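Local structure of genome packaging NTPase B204 (Sulfolobus turreted icosahedral virus 2, 4KFU) at residues 24-27 with 28-32; 84-87 with 88-91; 161-164 with 165-169; 103-106 with 107-111; 189-193 with 194-198. The protein is a P-loop NTPase of the FtsK-HerA superfamily that powers packaging of the viral DNA, probably by hydrolysing ATP. All coordinates share one frame; numbering follows the deposited sequence.

All five contacts are local, each within one helix, one loop or the hairpin at the edge of the mixed sheet. Contact 2 is the most buried, a mostly buried length of helix 78-95, whereas contact 1, at the end of helix 17-31, and contact 5, the hairpin of strands 188-192 and 197-201, lie at the surface. Contacts 3 and 4 are partly buried and touch through Trp167 and Tyr111. Contacts 1, 2 and 3 share helical backbone bonding but differ in side chains: a methyl on a phenol ring, a lysine crossing an indole, and a capping glutamate with an asparagine-water bridge. Contact 4 alone holds a metal ligand; contact 5 relies on strand pairing and an aspartate-braced turn.

Contact 1 (24-27 with 28-32); sequences YFIP and VLKAH
From Val28 to Ala31 each backbone N-H returns to the carbonyl four residues earlier, closing the last turns of helix 17-31, and the straightest of these bonds runs from Lys30 N to Ile26 O (3.0 Å, 173°). Pro27 has no N-H to offer the turn before it, and the helix is kinked there; Pro27 O still accepts Ala31 N at 2.8 Å. On the outer side Val28 leans on Tyr24, its CG2 methyl over one face of the phenol ring in a CH-pi contact. The methyl is displaced toward the rim, with Val28 CG2 3.7 Å from Tyr24 CE1. With CG placed opposite the backbone N (chi1 174°), the Tyr24 ring extends toward the next turn and meets this branch of the valine. Behind it, Tyr24 CD2 stands over the centre of the Phe25 ring, which packs on Leu20, Val7 and Leu9. Ile26 faces strand 35-40 at Tyr36 and Ile38, and its CG2 also lies 4.3 Å from Lys30 CG. The Lys30 chain, bent at its second and third torsions, leads away to a cation-pi contact with Tyr68. His32 ends the helix: its ND1 donates to Val28 O at 3.1 Å, while His32 N approaches the same oxygen from the opposite face of the carbonyl plane. The arrangement is that of the helix directly after the Walker A loop of a P-loop NTPase, with one side laid on the sheet and a histidine folded back over its C-terminal turn.

Contact 2 (84-87 with 88-91); sequences LWQA and SKLH
Helix 78-95 packs against strands 35-40 and 98-102, and in its middle Ser88 folds back on the preceding turn, its OG donating to Leu84 O at 2.7 Å. The same oxygen takes Ser88 N at 2.8 Å, so Leu84 O is gripped twice, from opposite faces of its carbonyl plane. The hydroxyl stands 37° above that plane, not on a lone pair; a chi1 of -63° keeps OG beside its own backbone N and points it back at Leu84. The buried hydroxyl thus has its partner within the helix; Leu84 CD1 lies 3.8 Å from Ser88 OG. Leu84 and Ser88 both rest on Ile37 of the sheet, as in the layered alpha/beta core of P-loop ATPases, and Ala87 faces Ile63 of helix 60-65. On the neighbouring side of the helix, the aliphatic chain of Lys89 crosses the indole of Trp85. Its CG lies over one face, offset to the rim, and Lys89 CE is 3.7 Å from Trp85 NE1. Both polar ends go on to Glu121 OE1, which takes a hydrogen bond from Trp85 NE1 and forms a salt bridge with Lys89 NZ. Gln86 runs alongside Lys89, with Gln86 NE2 3.8 Å from Lys89 CE. Farther on, His91 N bonds to Ala87 O at 2.9 Å, while the His91 ring leads away to Ile63 O and Ser35 OG.

Contact 3 (161-164 with 165-169); sequences EPNE and LRWIS
Asn163 runs its side chain alongside those of Arg166 and Trp167, all three pointing the same way from the first turns of helix 162-171. From CB a first torsion of -160° swings CG along the helix, to 4.1 Å from Trp167 CD1. At the tip, OD1 faces the edge of the Arg166 guanidinium, near its plane, the amide and guanidinium planes being 29° apart. The modelled separation of Asn163 OD1 and Arg166 NH2 is too short for an ordinary hydrogen bond, so the details of this pairing are doubtful. The other branch, Asn163 ND2, donates to a water at 3.1 Å; Trp167 NE1 donates to the same water, which bridges the amide to an indole set almost perpendicular to it (85°). The backbone joins in, Asn163 O accepting Trp167 N and lying 3.2 Å from Trp167 CD1. This is the N-terminal end of the helix, with Glu161 as its N-cap: Glu161 OE1 takes Glu164 N at 2.7 Å, and OE2 has a weak bond from Asn163 N. The Glu164 carboxylate turns to other partners, OE1 bonding to Thr159 OG1 and OE2 to Val140 N. The Glu164 carbonyl receives Ile168 N, and Ile168 CG1 presses to 3.1 Å from Glu164 O, while the Ile168 side chain rests on Ala176 and Ala177 of helix 174-179. Trp167 meets Tyr111 and Tyr171 edge-to-face. At Leu165 O, Ser169 OG donates at 2.8 Å from the face opposite Ser169 N.

Contact 4 (103-106 with 107-111); sequences DEAY and YHFKY. With ZN (zinc ion), chain L.
His108 binds the zinc ion through NE2 at 2.0 Å, while its backbone N-H is held by Ala105 O. Asp39, His41 and Asp73 complete the metal site. Tyr107 CB covers the centre of one face of the imidazole. In the next shell Ala105 O has two donors: Phe109 N at 3.0 Å, nearly along the C=O axis, and His108 N, well above the carbonyl plane (54° out of it). The edge of the Phe109 ring also meets this oxygen, Phe109 CD1 lying 3.6 Å from Ala105 O, and the ring is inserted among Leu135, Ile119 and Leu123. One residue earlier, Tyr107 N makes a weak bond of 3.3 Å to Glu104 O. Tyr106 and Tyr107 lie side by side with ring planes at 41°, Tyr106 CE1 over the Tyr107 face and 3.5 Å from Tyr107 CZ. The crowded position of Tyr106 CG, between backbone N and carbonyl carbon (chi1 55°), brings the ring back over its neighbour. Farther out, Glu104 OE1 bonds to His41 ND1 and so positions a second zinc ligand. Asp103 OD1 takes Glu104 N on its anti lone pair, and OD2 meets Ser18 OG of the nucleotide pocket. An Asp-Glu pair directly after strand 98-102, with Glu104 about 5 Å from the magnesium ion at nearest approach, is consistent with the Walker B motif of P-loop ATPases.

Contact 5 (189-193 with 194-198); sequences LIYDV and NSQTI
Tyr191 and Ile198 face each other as an antiparallel non-hydrogen-bonded pair in the hairpin of strands 188-192 and 197-201, whose turn carries a G1 beta bulge. The close-packed part lies on their face of the sheet, against helix 174-179. There Ile198 CG1 meets the edge of the Tyr191 ring in plane, 3.6 Å from Tyr191 CD1, and its other branch, CG2, comes as near to Leu189 CG (3.6 Å). The phenol extends beside Gln196, with Tyr191 OH 3.4 Å from Gln196 CG. Between the strands, Asp192 N donates to Thr197 O at 2.9 Å, in the carbonyl plane, and a water bridges Ile190 O and, weakly, Thr197 O. Asp192 O accepts weakly from Gln196 N, and from Thr197 N at 3.3 Å in the carbonyl plane, on a lone pair. The looser side is the exposed turn from Asn194 to Gln196. Asn194 ND2 reaches back to Asp152 OD1. The Asp192 carboxylate also braces the turn, forming an Asx turn with Asn194 N: OD1 receives Asn194 N at 2.9 Å, and Ser195 N at 3.1 Å from 58° above the carboxylate plane.

Contact 1 (24-27 with 28-32)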
# COMPACT_ATOMS: atom_id res chain seq x y z
N TYR A 24 3.19 8.11 9.67
CA TYR A 24 3.05 7.01 10.60
C TYR A 24 3.85 5.78 10.18
O TYR A 24 4.77 5.37 10.88
CB TYR A 24 1.59 6.62 10.84
CG TYR A 24 1.53 5.39 11.71
CD1 TYR A 24 1.84 5.46 13.06
CD2 TYR A 24 1.21 4.15 11.18
CE1 TYR A 24 1.81 4.34 13.86
CE2 TYR A 24 1.18 3.02 11.97
CZ TYR A 24 1.48 3.12 13.31
OH TYR A 24 1.45 2.00 14.11
N PHE A 25 3.48 5.19 9.04
CA PHE A 25 4.13 3.96 8.59
C PHE A 25 5.65 4.09 8.38
O PHE A 25 6.41 3.34 8.97
CB PHE A 25 3.45 3.40 7.35
CG PHE A 25 2.07 2.82 7.63
CD1 PHE A 25 1.94 1.61 8.30
CD2 PHE A 25 0.92 3.50 7.23
CE1 PHE A 25 0.67 1.07 8.58
CE2 PHE A 25 -0.36 2.96 7.48
CZ PHE A 25 -0.48 1.75 8.16
N ILE A 26 6.07 5.04 7.55
CA ILE A 26 7.51 5.26 7.31
C ILE A 26 8.34 5.51 8.57
O ILE A 26 9.37 4.85 8.76
CB ILE A 26 7.77 6.33 6.22
CG1 ILE A 26 7.45 5.75 4.84
CG2 ILE A 26 9.22 6.82 6.29
CD1 ILE A 26 7.37 6.79 3.75
N PRO A 27 7.91 6.44 9.46
CA PRO A 27 8.65 6.61 10.71
C PRO A 27 8.75 5.33 11.55
O PRO A 27 9.83 5.06 12.09
CB PRO A 27 7.83 7.66 11.46
CG PRO A 27 7.19 8.45 10.38
CD PRO A 27 6.86 7.46 9.31
N VAL A 28 7.66 4.58 11.66
CA VAL A 28 7.66 3.37 12.48
C VAL A 28 8.59 2.29 11.91
O VAL A 28 9.29 1.59 12.65
CB VAL A 28 6.24 2.79 12.67
CG1 VAL A 28 6.30 1.42 13.33
CG2 VAL A 28 5.40 3.74 13.50
N LEU A 29 8.58 2.17 10.59
CA LEU A 29 9.47 1.24 9.92
C LEU A 29 10.91 1.61 10.23
O LEU A 29 11.67 0.79 10.75
CB LEU A 29 9.22 1.23 8.42
CG LEU A 29 7.87 0.63 8.07
CD1 LEU A 29 7.61 0.68 6.56
CD2 LEU A 29 7.79 -0.79 8.60
N LYS A 30 11.26 2.86 9.92
CA LYS A 30 12.61 3.37 10.14
C LYS A 30 13.05 3.23 11.59
O LYS A 30 14.21 2.94 11.87
CB LYS A 30 12.73 4.82 9.68
CG LYS A 30 12.63 4.99 8.17
CD LYS A 30 13.94 5.51 7.58
CE LYS A 30 14.23 6.93 8.01
NZ LYS A 30 15.65 7.28 7.69
N ALA A 31 12.10 3.44 12.50
CA ALA A 31 12.38 3.31 13.93
C ALA A 31 12.75 1.87 14.30
O ALA A 31 13.61 1.64 15.16
CB ALA A 31 11.19 3.80 14.76
N HIS A 32 12.09 0.91 13.66
CA HIS A 32 12.41 -0.50 13.91
C HIS A 32 13.50 -1.04 12.99
O HIS A 32 13.71 -2.25 12.93
CB HIS A 32 11.15 -1.37 13.78
CG HIS A 32 10.20 -1.23 14.93
ND1 HIS A 32 9.56 -0.04 15.23
CD2 HIS A 32 9.77 -2.13 15.85
CE1 HIS A 32 8.78 -0.22 16.28
NE2 HIS A 32 8.89 -1.48 16.68

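Contact 2 (84-87 with 88-91)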
# COMPACT_ATOMS: atom_id res chain seq x y z
N LEU A 84 10.19 -4.82 -10.83
CA LEU A 84 10.32 -4.26 -9.48
C LEU A 84 10.21 -5.33 -8.40
O LEU A 84 10.88 -5.26 -7.37
CB LEU A 84 9.25 -3.18 -9.25
CG LEU A 84 9.10 -2.64 -7.83
CD1 LEU A 84 10.38 -1.96 -7.37
CD2 LEU A 84 7.94 -1.65 -7.73
N TRP A 85 9.32 -6.30 -8.63
CA TRP A 85 9.10 -7.37 -7.66
C TRP A 85 10.34 -8.27 -7.53
O TRP A 85 10.75 -8.63 -6.42
CB TRP A 85 7.86 -8.18 -8.04
CG TRP A 85 7.54 -9.30 -7.09
CD1 TRP A 85 7.66 -10.65 -7.33
CD2 TRP A 85 7.03 -9.18 -5.75
NE1 TRP A 85 7.27 -11.36 -6.22
CE2 TRP A 85 6.88 -10.49 -5.25
CE3 TRP A 85 6.69 -8.09 -4.94
CZ2 TRP A 85 6.41 -10.74 -3.95
CZ3 TRP A 85 6.22 -8.35 -3.66
CH2 TRP A 85 6.09 -9.66 -3.18
N GLN A 86 10.94 -8.63 -8.67
CA GLN A 86 12.14 -9.44 -8.66
C GLN A 86 13.27 -8.72 -7.95
O GLN A 86 14.01 -9.32 -7.16
CB GLN A 86 12.57 -9.78 -10.10
CG GLN A 86 11.64 -10.73 -10.84
CD GLN A 86 11.47 -12.07 -10.13
OE1 GLN A 86 12.44 -12.68 -9.66
NE2 GLN A 86 10.22 -12.54 -10.07
N ALA A 87 13.41 -7.43 -8.23
CA ALA A 87 14.44 -6.61 -7.59
C ALA A 87 14.15 -6.45 -6.10
O ALA A 87 15.06 -6.40 -5.27
CB ALA A 87 14.55 -5.23 -8.26
N SER A 88 12.86 -6.37 -5.74
CA SER A 88 12.49 -6.25 -4.33
C SER A 88 12.84 -7.50 -3.53
O SER A 88 13.26 -7.41 -2.38
CB SER A 88 10.99 -5.93 -4.18
OG SER A 88 10.67 -4.67 -4.76
N LYS A 89 12.61 -8.66 -4.13
CA LYS A 89 12.96 -9.93 -3.49
C LYS A 89 14.47 -10.03 -3.22
O LYS A 89 14.90 -10.47 -2.15
CB LYS A 89 12.47 -11.11 -4.35
CG LYS A 89 10.96 -11.34 -4.27
CD LYS A 89 10.55 -12.71 -4.80
CE LYS A 89 10.64 -12.81 -6.31
NZ LYS A 89 10.08 -14.10 -6.79
N LEU A 90 15.28 -9.60 -4.18
CA LEU A 90 16.73 -9.59 -3.97
C LEU A 90 17.13 -8.54 -2.92
O LEU A 90 17.99 -8.80 -2.08
CB LEU A 90 17.48 -9.40 -5.29
CG LEU A 90 17.33 -10.58 -6.26
CD1 LEU A 90 17.91 -10.27 -7.65
CD2 LEU A 90 17.96 -11.85 -5.70
N HIS A 91 16.48 -7.38 -2.97
CA HIS A 91 16.65 -6.38 -1.92
C HIS A 91 16.39 -7.00 -0.54
O HIS A 91 17.11 -6.73 0.42
CB HIS A 91 15.69 -5.21 -2.13
CG HIS A 91 15.69 -4.22 -1.02
ND1 HIS A 91 16.18 -2.94 -1.17
CD2 HIS A 91 15.24 -4.30 0.26
CE1 HIS A 91 16.04 -2.28 -0.03
NE2 HIS A 91 15.48 -3.09 0.85

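Contact 3 (161-164 with 165-169)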
# COMPACT_ATOMS: atom_id res chain seq x y z
N GLU A 161 -20.35 6.67 -0.59
CA GLU A 161 -20.67 6.33 -1.98
C GLU A 161 -21.19 4.89 -2.05
O GLU A 161 -20.51 3.96 -1.63
CB GLU A 161 -19.43 6.53 -2.86
CG GLU A 161 -19.74 6.68 -4.34
CD GLU A 161 -19.95 5.35 -5.03
OE1 GLU A 161 -19.31 4.35 -4.62
OE2 GLU A 161 -20.76 5.29 -5.99
N PRO A 162 -22.43 4.71 -2.56
CA PRO A 162 -23.15 3.43 -2.50
C PRO A 162 -22.39 2.25 -3.10
O PRO A 162 -22.41 1.18 -2.49
CB PRO A 162 -24.43 3.70 -3.31
CG PRO A 162 -24.63 5.17 -3.19
CD PRO A 162 -23.25 5.77 -3.17
N ASN A 163 -21.72 2.42 -4.23
CA ASN A 163 -20.93 1.32 -4.78
C ASN A 163 -19.75 0.95 -3.88
O ASN A 163 -19.40 -0.23 -3.73
CB ASN A 163 -20.44 1.59 -6.21
CG ASN A 163 -20.07 0.30 -6.96
OD1 ASN A 163 -20.66 -0.76 -6.72
ND2 ASN A 163 -19.08 0.39 -7.85
N GLU A 164 -19.13 1.96 -3.28
CA GLU A 164 -18.06 1.70 -2.33
C GLU A 164 -18.57 0.94 -1.12
O GLU A 164 -17.92 0.01 -0.67
CB GLU A 164 -17.41 3.00 -1.86
CG GLU A 164 -16.47 3.63 -2.86
CD GLU A 164 -15.47 4.59 -2.20
OE1 GLU A 164 -15.81 5.79 -2.09
OE2 GLU A 164 -14.36 4.17 -1.80
N LEU A 165 -19.71 1.36 -0.57
CA LEU A 165 -20.27 0.70 0.61
C LEU A 165 -20.61 -0.77 0.30
O LEU A 165 -20.44 -1.65 1.15
CB LEU A 165 -21.52 1.45 1.09
CG LEU A 165 -21.26 2.89 1.56
CD1 LEU A 165 -22.55 3.59 2.00
CD2 LEU A 165 -20.23 2.86 2.69
N ARG A 166 -21.09 -1.02 -0.91
CA ARG A 166 -21.43 -2.39 -1.32
C ARG A 166 -20.19 -3.27 -1.44
O ARG A 166 -20.22 -4.45 -1.09
CB ARG A 166 -22.17 -2.36 -2.66
CG ARG A 166 -22.62 -3.72 -3.15
CD ARG A 166 -23.29 -3.66 -4.52
NE ARG A 166 -22.43 -3.07 -5.55
CZ ARG A 166 -21.47 -3.72 -6.19
NH1 ARG A 166 -21.22 -5.00 -5.92
NH2 ARG A 166 -20.74 -3.10 -7.12
N TRP A 167 -19.11 -2.69 -1.96
CA TRP A 167 -17.84 -3.42 -2.08
C TRP A 167 -17.29 -3.72 -0.70
O TRP A 167 -16.80 -4.82 -0.44
CB TRP A 167 -16.82 -2.55 -2.83
CG TRP A 167 -16.77 -2.81 -4.28
CD1 TRP A 167 -17.76 -2.61 -5.19
CD2 TRP A 167 -15.64 -3.31 -5.01
NE1 TRP A 167 -17.32 -2.95 -6.44
CE2 TRP A 167 -16.02 -3.39 -6.36
CE3 TRP A 167 -14.34 -3.69 -4.65
CZ2 TRP A 167 -15.16 -3.83 -7.36
CZ3 TRP A 167 -13.49 -4.14 -5.63
CH2 TRP A 167 -13.90 -4.20 -6.98
N ILE A 168 -17.33 -2.72 0.16
CA ILE A 168 -16.84 -2.90 1.52
C ILE A 168 -17.62 -4.02 2.21
O ILE A 168 -17.03 -4.91 2.83
CB ILE A 168 -16.93 -1.57 2.32
CG1 ILE A 168 -15.97 -0.52 1.71
CG2 ILE A 168 -16.58 -1.78 3.78
CD1 ILE A 168 -16.14 0.88 2.34
N SER A 169 -18.95 -4.00 2.08
CA SER A 169 -19.79 -5.02 2.71
C SER A 169 -19.44 -6.40 2.18
O SER A 169 -19.37 -7.37 2.94
CB SER A 169 -21.27 -4.75 2.41
OG SER A 169 -21.67 -3.50 2.93
O HOH W 1 -18.06 -2.09 -9.32

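Contact 4 (103-106 with 107-111)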
# COMPACT_ATOMS: atom_id res chain seq x y z
N ASP A 103 2.08 3.58 -3.71
CA ASP A 103 1.03 4.59 -3.75
C ASP A 103 0.39 4.56 -5.13
O ASP A 103 1.03 4.10 -6.10
CB ASP A 103 1.56 5.98 -3.39
CG ASP A 103 0.62 6.75 -2.45
OD1 ASP A 103 -0.61 6.51 -2.52
OD2 ASP A 103 1.11 7.57 -1.64
N GLU A 104 -0.87 4.98 -5.22
CA GLU A 104 -1.63 4.85 -6.47
C GLU A 104 -1.58 3.40 -7.00
O GLU A 104 -1.27 3.17 -8.17
CB GLU A 104 -1.10 5.83 -7.53
CG GLU A 104 -0.99 7.30 -7.05
CD GLU A 104 0.39 7.66 -6.45
OE1 GLU A 104 1.40 6.98 -6.76
OE2 GLU A 104 0.46 8.64 -5.67
N ALA A 105 -1.89 2.44 -6.13
CA ALA A 105 -1.73 1.03 -6.47
C ALA A 105 -2.64 0.51 -7.58
O ALA A 105 -2.47 -0.62 -8.02
CB ALA A 105 -1.86 0.14 -5.22
N TYR A 106 -3.60 1.32 -8.04
CA TYR A 106 -4.47 0.88 -9.13
C TYR A 106 -3.71 0.69 -10.45
O TYR A 106 -4.23 0.10 -11.39
CB TYR A 106 -5.65 1.84 -9.33
CG TYR A 106 -5.24 3.27 -9.57
CD1 TYR A 106 -4.87 3.71 -10.83
CD2 TYR A 106 -5.22 4.17 -8.51
CE1 TYR A 106 -4.49 5.04 -11.04
CE2 TYR A 106 -4.85 5.49 -8.71
CZ TYR A 106 -4.48 5.92 -9.97
OH TYR A 106 -4.11 7.24 -10.14
N TYR A 107 -2.50 1.22 -10.54
CA TYR A 107 -1.72 0.99 -11.75
C TYR A 107 -1.36 -0.47 -11.94
O TYR A 107 -1.28 -0.94 -13.07
CB TYR A 107 -0.46 1.84 -11.76
CG TYR A 107 -0.77 3.29 -11.99
CD1 TYR A 107 -1.35 3.72 -13.18
CD2 TYR A 107 -0.50 4.23 -11.00
CE1 TYR A 107 -1.66 5.06 -13.38
CE2 TYR A 107 -0.80 5.57 -11.20
CZ TYR A 107 -1.38 5.98 -12.39
OH TYR A 107 -1.67 7.32 -12.57
N HIS A 108 -1.15 -1.18 -10.84
CA HIS A 108 -0.64 -2.56 -10.91
C HIS A 108 -1.64 -3.60 -10.42
O HIS A 108 -1.48 -4.80 -10.69
CB HIS A 108 0.65 -2.67 -10.09
CG HIS A 108 1.72 -1.72 -10.53
ND1 HIS A 108 2.07 -1.57 -11.85
CD2 HIS A 108 2.53 -0.90 -9.82
CE1 HIS A 108 3.04 -0.67 -11.95
NE2 HIS A 108 3.34 -0.26 -10.73
N PHE A 109 -2.64 -3.15 -9.67
CA PHE A 109 -3.61 -4.06 -9.05
C PHE A 109 -5.05 -3.69 -9.42
O PHE A 109 -5.98 -3.85 -8.63
CB PHE A 109 -3.46 -4.03 -7.53
CG PHE A 109 -2.14 -4.57 -7.02
CD1 PHE A 109 -1.00 -3.76 -7.02
CD2 PHE A 109 -2.05 -5.85 -6.49
CE1 PHE A 109 0.20 -4.24 -6.52
CE2 PHE A 109 -0.85 -6.33 -6.00
CZ PHE A 109 0.28 -5.53 -6.01
N LYS A 110 -5.22 -3.18 -10.64
CA LYS A 110 -6.51 -2.63 -11.04
C LYS A 110 -7.62 -3.69 -11.08
O LYS A 110 -7.38 -4.83 -11.45
CB LYS A 110 -6.37 -1.97 -12.43
CG LYS A 110 -7.37 -0.87 -12.67
CD LYS A 110 -7.48 -0.51 -14.15
CE LYS A 110 -8.69 0.41 -14.37
NZ LYS A 110 -8.87 0.83 -15.80
N TYR A 111 -8.82 -3.32 -10.67
CA TYR A 111 -9.99 -4.17 -10.87
C TYR A 111 -10.05 -4.64 -12.33
O TYR A 111 -9.91 -3.84 -13.26
CB TYR A 111 -11.27 -3.39 -10.52
CG TYR A 111 -12.56 -4.19 -10.63
CD1 TYR A 111 -12.62 -5.52 -10.23
CD2 TYR A 111 -13.72 -3.59 -11.12
CE1 TYR A 111 -13.80 -6.24 -10.32
CE2 TYR A 111 -14.91 -4.31 -11.21
CZ TYR A 111 -14.94 -5.63 -10.81
OH TYR A 111 -16.12 -6.35 -10.90
ZN ZN L . 4.40 1.39 -10.25

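Contact 5 (189-193 with 194-198)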
# COMPACT_ATOMS: atom_id res chain seq x y z
N LEU A 189 -10.76 4.16 9.89
CA LEU A 189 -11.14 2.86 10.42
C LEU A 189 -10.06 1.82 10.08
O LEU A 189 -9.58 1.77 8.95
CB LEU A 189 -12.49 2.45 9.82
CG LEU A 189 -13.19 1.15 10.18
CD1 LEU A 189 -14.68 1.36 10.01
CD2 LEU A 189 -12.74 0.01 9.30
N ILE A 190 -9.69 1.01 11.05
CA ILE A 190 -8.72 -0.05 10.83
C ILE A 190 -9.41 -1.39 11.01
O ILE A 190 -9.83 -1.72 12.12
CB ILE A 190 -7.58 0.03 11.86
CG1 ILE A 190 -6.90 1.40 11.79
CG2 ILE A 190 -6.59 -1.10 11.64
CD1 ILE A 190 -6.00 1.68 12.99
N TYR A 191 -9.53 -2.15 9.92
CA TYR A 191 -10.07 -3.50 9.96
C TYR A 191 -8.96 -4.52 9.92
O TYR A 191 -8.15 -4.54 8.98
CB TYR A 191 -11.01 -3.74 8.78
CG TYR A 191 -11.66 -5.10 8.77
CD1 TYR A 191 -12.61 -5.45 9.73
CD2 TYR A 191 -11.34 -6.04 7.81
CE1 TYR A 191 -13.21 -6.71 9.73
CE2 TYR A 191 -11.93 -7.29 7.79
CZ TYR A 191 -12.87 -7.62 8.75
OH TYR A 191 -13.46 -8.87 8.73
N ASP A 192 -8.92 -5.37 10.94
CA ASP A 192 -8.00 -6.49 10.98
C ASP A 192 -8.69 -7.65 10.29
O ASP A 192 -9.69 -8.18 10.77
CB ASP A 192 -7.65 -6.84 12.43
CG ASP A 192 -6.53 -7.85 12.54
OD1 ASP A 192 -6.55 -8.87 11.80
OD2 ASP A 192 -5.63 -7.63 13.37
N VAL A 193 -8.16 -8.04 9.14
CA VAL A 193 -8.78 -9.07 8.32
C VAL A 193 -8.75 -10.42 9.03
O VAL A 193 -9.65 -11.24 8.88
CB VAL A 193 -8.06 -9.18 6.96
CG1 VAL A 193 -8.66 -10.29 6.11
CG2 VAL A 193 -8.12 -7.85 6.22
N ASN A 194 -7.70 -10.65 9.81
CA ASN A 194 -7.49 -11.97 10.40
C ASN A 194 -8.36 -12.19 11.63
O ASN A 194 -8.97 -13.25 11.80
CB ASN A 194 -6.00 -12.18 10.72
CG ASN A 194 -5.14 -12.25 9.46
OD1 ASN A 194 -5.46 -12.99 8.52
ND2 ASN A 194 -4.07 -11.47 9.42
N SER A 195 -8.46 -11.16 12.47
CA SER A 195 -9.29 -11.25 13.68
C SER A 195 -10.72 -10.77 13.45
O SER A 195 -11.58 -10.94 14.31
CB SER A 195 -8.64 -10.46 14.82
OG SER A 195 -8.59 -9.07 14.54
N GLN A 196 -10.95 -10.19 12.28
CA GLN A 196 -12.23 -9.58 11.92
C GLN A 196 -12.64 -8.52 12.92
O GLN A 196 -13.80 -8.46 13.34
CB GLN A 196 -13.32 -10.64 11.76
CG GLN A 196 -13.03 -11.65 10.67
CD GLN A 196 -14.07 -12.74 10.65
OE1 GLN A 196 -14.31 -13.39 11.67
NE2 GLN A 196 -14.73 -12.91 9.51
N THR A 197 -11.69 -7.68 13.29
CA THR A 197 -11.90 -6.69 14.32
C THR A 197 -11.82 -5.28 13.74
O THR A 197 -11.11 -5.04 12.76
CB THR A 197 -10.90 -6.90 15.48
OG1 THR A 197 -11.58 -6.79 16.74
CG2 THR A 197 -9.74 -5.90 15.42
N ILE A 198 -12.54 -4.34 14.34
CA ILE A 198 -12.57 -2.96 13.86
C ILE A 198 -12.21 -1.96 14.94
O ILE A 198 -12.71 -2.06 16.07
CB ILE A 198 -13.96 -2.59 13.31
CG1 ILE A 198 -14.35 -3.50 12.15
CG2 ILE A 198 -14.01 -1.13 12.87
CD1 ILE A 198 -15.64 -3.09 11.48
O HOH W 2 -8.68 -3.29 13.91